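Local atomic coordinates of PvdO (Pseudomonas aeruginosa, PDB entry 5HHA), a protein that takes part in chromophore maturation in the periplasm, binds calcium and belongs to the family of formylglycine-generating, sulfatase-modifying enzymes. Residues V84-L89 against Y118-R123. Residues are numbered along the deposited sequence; the frame is centred on the assembly and turned at random.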
ATOM      1  N   VAL A  84      -5.019  -5.856   0.211  1.00  7.90           N
ATOM      2  CA  VAL A  84      -6.271  -6.576   0.015  1.00  9.06           C
ATOM      3  C   VAL A  84      -6.027  -7.673  -1.004  1.00  8.42           C
ATOM      4  O   VAL A  84      -5.346  -7.463  -2.000  1.00  8.84           O
ATOM      5  CB  VAL A  84      -7.375  -5.619  -0.402  1.00  8.99           C
ATOM      6  CG1 VAL A  84      -8.655  -6.383  -0.810  1.00 10.73           C
ATOM      7  CG2 VAL A  84      -7.688  -4.655   0.738  1.00 10.22           C
ATOM      8  N   THR A  85      -6.546  -8.870  -0.743  1.00  8.50           N
ATOM      9  CA  THR A  85      -6.195 -10.013  -1.577  1.00  8.42           C
ATOM     10  C   THR A  85      -7.135 -10.201  -2.747  1.00  8.76           C
ATOM     11  O   THR A  85      -8.236  -9.654  -2.778  1.00  9.37           O
ATOM     12  CB  THR A  85      -6.213 -11.330  -0.792  1.00 10.58           C
ATOM     13  OG1 THR A  85      -7.568 -11.618  -0.421  1.00 10.29           O
ATOM     14  CG2 THR A  85      -5.300 -11.291   0.443  1.00 12.76           C
ATOM     15  N   ALA A  86      -6.685 -10.991  -3.703  1.00  9.32           N
ATOM     16  CA  ALA A  86      -7.518 -11.353  -4.844  1.00  9.86           C
ATOM     17  C   ALA A  86      -8.822 -12.007  -4.397  1.00 11.30           C
ATOM     18  O   ALA A  86      -9.880 -11.719  -4.960  1.00 12.25           O
ATOM     19  CB  ALA A  86      -6.771 -12.272  -5.768  1.00 10.86           C
ATOM     20  N   GLY A  87      -8.768 -12.887  -3.403  1.00 10.67           N
ATOM     21  CA  GLY A  87      -9.975 -13.534  -2.926  1.00 11.04           C
ATOM     22  C   GLY A  87     -10.895 -12.556  -2.247  1.00 11.38           C
ATOM     23  O   GLY A  87     -12.125 -12.661  -2.340  1.00 12.63           O
ATOM     24  N   GLU A  88     -10.323 -11.585  -1.550  1.00 10.52           N
ATOM     25  CA  GLU A  88     -11.142 -10.578  -0.888  1.00 11.14           C
ATOM     26  C   GLU A  88     -11.840  -9.705  -1.919  1.00 11.57           C
ATOM     27  O   GLU A  88     -13.032  -9.381  -1.781  1.00 12.74           O
ATOM     28  CB  GLU A  88     -10.299  -9.749   0.072  1.00 11.07           C
ATOM     29  CG  GLU A  88      -9.990 -10.528   1.336  1.00 10.88           C
ATOM     30  CD  GLU A  88      -8.764 -10.070   2.116  1.00 10.64           C
ATOM     31  OE1 GLU A  88      -8.111  -9.059   1.759  1.00 10.18           O
ATOM     32  OE2 GLU A  88      -8.477 -10.734   3.143  1.00 12.65           O
ATOM     33  N   LEU A  89     -11.115  -9.325  -2.959  1.00 11.30           N
ATOM     34  CA  LEU A  89     -11.741  -8.558  -4.029  1.00 11.94           C
ATOM     35  C   LEU A  89     -12.814  -9.389  -4.735  1.00 12.31           C
ATOM     36  O   LEU A  89     -13.890  -8.863  -5.070  1.00 13.65           O
ATOM     37  CB  LEU A  89     -10.686  -8.052  -5.012  1.00 12.15           C
ATOM     38  CG  LEU A  89     -11.190  -7.122  -6.133  1.00 13.81           C
ATOM     39  CD1 LEU A  89     -11.653  -5.796  -5.553  1.00 16.15           C
ATOM     40  CD2 LEU A  89     -10.107  -6.916  -7.190  1.00 14.40           C
ATOM     41  N   TYR A 118      -0.391 -13.063 -15.118  1.00 12.50           N
ATOM     42  CA  TYR A 118       0.364 -14.038 -14.355  1.00 12.47           C
ATOM     43  C   TYR A 118      -0.539 -14.830 -13.438  1.00 11.15           C
ATOM     44  O   TYR A 118      -1.645 -14.431 -13.105  1.00 11.91           O
ATOM     45  CB  TYR A 118       1.518 -13.368 -13.585  1.00 12.06           C
ATOM     46  CG  TYR A 118       1.100 -12.239 -12.642  1.00  9.99           C
ATOM     47  CD1 TYR A 118       0.425 -12.502 -11.471  1.00 10.34           C
ATOM     48  CD2 TYR A 118       1.430 -10.924 -12.920  1.00 11.01           C
ATOM     49  CE1 TYR A 118       0.050 -11.491 -10.606  1.00  8.63           C
ATOM     50  CE2 TYR A 118       1.073  -9.892 -12.035  1.00  8.74           C
ATOM     51  CZ  TYR A 118       0.388 -10.189 -10.893  1.00  9.45           C
ATOM     52  OH  TYR A 118      -0.028  -9.193 -10.011  1.00  8.78           O
ATOM     53  N   GLN A 119      -0.051 -15.995 -13.023  1.00 11.63           N
ATOM     54  CA  GLN A 119      -0.812 -16.818 -12.111  1.00 11.78           C
ATOM     55  C   GLN A 119      -1.044 -16.075 -10.798  1.00 11.71           C
ATOM     56  O   GLN A 119      -0.108 -15.555 -10.192  1.00 11.34           O
ATOM     57  CB  GLN A 119      -0.072 -18.134 -11.858  1.00 13.12           C
ATOM     58  CG  GLN A 119      -0.008 -19.023 -13.104  1.00 15.47           C
ATOM     59  CD  GLN A 119       0.845 -20.259 -12.947  1.00 16.68           C
ATOM     60  OE1 GLN A 119       1.577 -20.650 -13.873  1.00 26.34           O
ATOM     61  NE2 GLN A 119       0.728 -20.891 -11.845  1.00 18.04           N
ATOM     62  N   GLN A 120      -2.284 -16.086 -10.343  1.00 10.56           N
ATOM     63  CA  GLN A 120      -2.708 -15.285  -9.196  1.00 11.10           C
ATOM     64  C   GLN A 120      -3.694 -16.070  -8.349  1.00 12.66           C
ATOM     65  O   GLN A 120      -4.905 -16.130  -8.651  1.00 16.94           O
ATOM     66  CB  GLN A 120      -3.369 -13.976  -9.648  1.00 12.42           C
ATOM     67  CG  GLN A 120      -3.775 -13.059  -8.493  1.00 10.82           C
ATOM     68  CD  GLN A 120      -4.825 -12.050  -8.910  1.00 10.54           C
ATOM     69  OE1 GLN A 120      -5.763 -12.381  -9.651  1.00 11.96           O
ATOM     70  NE2 GLN A 120      -4.697 -10.814  -8.427  1.00 10.61           N
ATOM     71  N   GLY A 121      -3.200 -16.665  -7.280  1.00 10.73           N
ATOM     72  CA  GLY A 121      -4.053 -17.347  -6.334  1.00 12.28           C
ATOM     73  C   GLY A 121      -4.777 -16.375  -5.413  1.00 10.95           C
ATOM     74  O   GLY A 121      -4.535 -15.160  -5.434  1.00 10.87           O
ATOM     75  N   PRO A 122      -5.667 -16.878  -4.571  1.00 10.72           N
ATOM     76  CA  PRO A 122      -6.565 -16.014  -3.810  0.77 11.09           C
ATOM     77  C   PRO A 122      -5.895 -15.222  -2.691  1.00 10.90           C
ATOM     78  O   PRO A 122      -6.495 -14.252  -2.252  1.00 11.23           O
ATOM     79  CB  PRO A 122      -7.582 -16.996  -3.244  0.77 13.40           C
ATOM     80  CG  PRO A 122      -6.801 -18.291  -3.166  0.77 11.62           C
ATOM     81  CD  PRO A 122      -6.013 -18.303  -4.408  0.77 13.65           C
ATOM     82  N   ARG A 123      -4.685 -15.597  -2.282  1.00 10.70           N
ATOM     83  CA  ARG A 123      -3.973 -14.816  -1.284  1.00 10.89           C
ATOM     84  C   ARG A 123      -2.916 -13.908  -1.886  1.00 10.02           C
ATOM     85  O   ARG A 123      -2.282 -13.169  -1.146  1.00 10.05           O
ATOM     86  CB  ARG A 123      -3.323 -15.718  -0.243  1.00 11.90           C
ATOM     87  CG  ARG A 123      -4.327 -16.637   0.428  1.00 16.00           C
ATOM     88  CD  ARG A 123      -4.484 -16.343   1.848  1.00 39.80           C
ATOM     89  NE  ARG A 123      -5.493 -15.321   1.989  1.00 35.58           N
ATOM     90  CZ  ARG A 123      -5.432 -14.315   2.846  1.00 23.76           C
ATOM     91  NH1 ARG A 123      -4.390 -14.182   3.666  1.00 36.37           N
ATOM     92  NH2 ARG A 123      -6.441 -13.454   2.874  1.00 23.83           N
TER
HETATM   93  O   HOH W   1      -8.381 -14.238   0.396  1.00 18.90           O
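Gly87 N donates the direct backbone hydrogen bond of this contact, reaching Pro122 O over 2.9 Å with an N-H...O angle of 156°. The donor lies in the carbonyl plane, on a lone pair, so a loop carbonyl takes up an N-H of the first helical turn, where no preceding turn supplies an acceptor.

Two further bonds define a capping box at the same helix start. Glu88 N gives its hydrogen to Thr85 OG1 (3.0 Å), and Thr85 N returns one to Glu88 OE1 (3.0 Å), which it meets from above the carboxylate plane. With chi1 at 67°, Thr85 OG1 sits between its own N and carbonyl carbon, turned to receive that capping bond, and CG2 is directed to the arginine.

The other carboxylate oxygen serves the charged contact: Glu88 OE2 forms a long salt bridge with Arg123 NH2 at 3.4 Å, near the guanidinium plane and at its edge. Carboxylate and guanidinium planes are 71° apart, which excludes a coplanar two-pronged pairing. Bends at chi2 and chi3 bring the arginine back over Thr85, whose CG2 covers one guanidinium face. A water joins Thr85 OG1 (2.9 Å), Pro122 O and Arg123 NH2, donating to the carbonyl and accepting from the arginine.

Van der Waals contact is slight: the methyl of Ala86 rests against the amide end of Gln120, with CB 3.7 Å from Gln120 NE2, while Lys115 and Pro125 O hold that amide by hydrogen bonds.

Together these interactions fasten the N-terminus of helix 86-96 to the loop leading to helix 131-145. Tyr137 of that second helix touches Val84 and Glu88, and backbone bonds tie Val84 to Phe280 in strand 278-285 and Arg123 to Val200.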